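PDB 5H3G: acyl-CoA-binding domain-containing protein 1 from Oryza sativa Japonica Group, which binds medium- and long-chain acyl-CoA esters with high affinity and may take part in phospholipid biosynthesis. Local coordinates for residues Q7-F10 / E11-A14. Residues are numbered along the deposited sequence; the frame is centred on the assembly and turned at random.
Sequences QEDF and EQYA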
loop_
_atom_site.group_PDB
_atom_site.type_symbol
_atom_site.label_atom_id
_atom_site.label_comp_id
_atom_site.label_asym_id
_atom_site.label_seq_id
_atom_site.Cartn_x
_atom_site.Cartn_y
_atom_site.Cartn_z
ATOM N N GLN A 7 -10.527 -2.397 -10.602
ATOM C CA GLN A 7 -11.017 -2.861 -9.307
ATOM C C GLN A 7 -10.771 -4.354 -9.137
ATOM O O GLN A 7 -10.388 -4.811 -8.052
ATOM C CB GLN A 7 -12.506 -2.540 -9.162
ATOM C CG GLN A 7 -13.108 -2.987 -7.837
ATOM C CD GLN A 7 -12.891 -1.980 -6.723
ATOM O OE1 GLN A 7 -13.018 -0.773 -6.932
ATOM N NE2 GLN A 7 -12.570 -2.472 -5.529
ATOM N N GLU A 8 -10.983 -5.129 -10.206
ATOM C CA GLU A 8 -10.709 -6.561 -10.159
ATOM C C GLU A 8 -9.229 -6.817 -9.907
ATOM O O GLU A 8 -8.866 -7.609 -9.032
ATOM C CB GLU A 8 -11.154 -7.223 -11.468
ATOM C CG GLU A 8 -12.655 -7.125 -11.731
ATOM C CD GLU A 8 -13.067 -7.646 -13.108
ATOM O OE1 GLU A 8 -12.186 -7.861 -13.969
ATOM O OE2 GLU A 8 -14.284 -7.837 -13.327
ATOM N N ASP A 9 -8.364 -6.147 -10.679
ATOM C CA ASP A 9 -6.921 -6.251 -10.480
ATOM C C ASP A 9 -6.541 -5.905 -9.052
ATOM O O ASP A 9 -5.690 -6.566 -8.452
ATOM C CB ASP A 9 -6.179 -5.305 -11.429
ATOM C CG ASP A 9 -6.122 -5.811 -12.853
ATOM O OD1 ASP A 9 -6.490 -6.971 -13.108
ATOM O OD2 ASP A 9 -5.698 -5.020 -13.722
ATOM N N PHE A 10 -7.148 -4.857 -8.499
ATOM C CA PHE A 10 -6.770 -4.406 -7.164
ATOM C C PHE A 10 -7.092 -5.470 -6.126
ATOM O O PHE A 10 -6.272 -5.771 -5.252
ATOM C CB PHE A 10 -7.489 -3.101 -6.835
ATOM C CG PHE A 10 -7.221 -2.586 -5.437
ATOM C CD1 PHE A 10 -6.035 -1.952 -5.134
ATOM C CD2 PHE A 10 -8.170 -2.731 -4.431
ATOM C CE1 PHE A 10 -5.777 -1.474 -3.854
ATOM C CE2 PHE A 10 -7.922 -2.261 -3.146
ATOM C CZ PHE A 10 -6.729 -1.621 -2.859
ATOM N N GLU A 11 -8.296 -6.028 -6.195
ATOM C CA GLU A 11 -8.675 -7.055 -5.241
ATOM C C GLU A 11 -7.804 -8.288 -5.413
ATOM O O GLU A 11 -7.405 -8.909 -4.426
ATOM C CB GLU A 11 -10.158 -7.370 -5.395
ATOM C CG GLU A 11 -11.014 -6.148 -5.067
ATOM C CD GLU A 11 -12.476 -6.308 -5.432
ATOM O OE1 GLU A 11 -12.862 -7.395 -5.910
ATOM O OE2 GLU A 11 -13.238 -5.336 -5.243
ATOM N N GLN A 12 -7.452 -8.617 -6.654
ATOM C CA GLN A 12 -6.590 -9.772 -6.889
ATOM C C GLN A 12 -5.204 -9.551 -6.300
ATOM O O GLN A 12 -4.666 -10.419 -5.601
ATOM C CB GLN A 12 -6.510 -10.067 -8.385
ATOM C CG GLN A 12 -7.805 -10.623 -8.970
ATOM C CD GLN A 12 -7.756 -10.778 -10.481
ATOM O OE1 GLN A 12 -6.679 -10.799 -11.082
ATOM N NE2 GLN A 12 -8.925 -10.878 -11.103
ATOM N N TYR A 13 -4.607 -8.391 -6.558
ATOM C CA TYR A 13 -3.259 -8.165 -6.059
ATOM C C TYR A 13 -3.238 -7.914 -4.560
ATOM O O TYR A 13 -2.248 -8.247 -3.904
ATOM C CB TYR A 13 -2.601 -7.032 -6.827
ATOM C CG TYR A 13 -2.062 -7.555 -8.130
ATOM C CD1 TYR A 13 -0.961 -8.395 -8.151
ATOM C CD2 TYR A 13 -2.681 -7.247 -9.333
ATOM C CE1 TYR A 13 -0.478 -8.903 -9.334
ATOM C CE2 TYR A 13 -2.205 -7.743 -10.520
ATOM C CZ TYR A 13 -1.099 -8.568 -10.518
ATOM O OH TYR A 13 -0.609 -9.069 -11.702
ATOM N N ALA A 14 -4.306 -7.344 -3.988
ATOM C CA ALA A 14 -4.360 -7.267 -2.531
ATOM C C ALA A 14 -4.351 -8.664 -1.924
ATOM O O ALA A 14 -3.735 -8.887 -0.875
ATOM C CB ALA A 14 -5.594 -6.490 -2.075
#
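The carbonyl oxygen of D9 takes the backbone N-H of Y13 at 2.8 Å (N to O), and the Y13 ring lies close beside the same oxygen: CD2 comes to 3.2 Å from D9 O, which sits at the ring edge, near its plane. One residue further along, A14 N donates to F10 O over 2.8 Å, while A14 CB rests against that oxygen. With E11 N to Q7 O and Q12 N to E8 O, these make four consecutive i to i+4 bonds, the regular alpha-helical ladder of helix 4-17.

One side-chain bond spans the same spacing. In the conformer of Q7 described here, one of two modelled, NE2 donates to E11 OE2 at 3.0 Å, with an N-H...O angle of 152°. It reaches the carboxylate on its anti side, tilted out of the carboxylate plane, and the amide and carboxylate planes stand 65° apart, so the two groups meet obliquely. Q7 gets there by folding at chi2 (84°), whereas E11 runs extended beyond CG, and E11 CG passes 3.3 Å from Q7 O. Q12 CG likewise comes to 3.2 Å from E8 O.

F10 leaves on the buried side, where its ring meets Y78 of helix 71-92 and its side chain touches A39 and T40 of helix 26-41. By similarity Y78 contributes to the acyl-CoA site, as does Y36, which A14 touches. The Q7-E11 pair borders this packed face: Q7 also touches K71 and M75, with exposed E11 beyond. Their single, tilted bond, perhaps only part-time, is probably a modest addition to the backbone ladder.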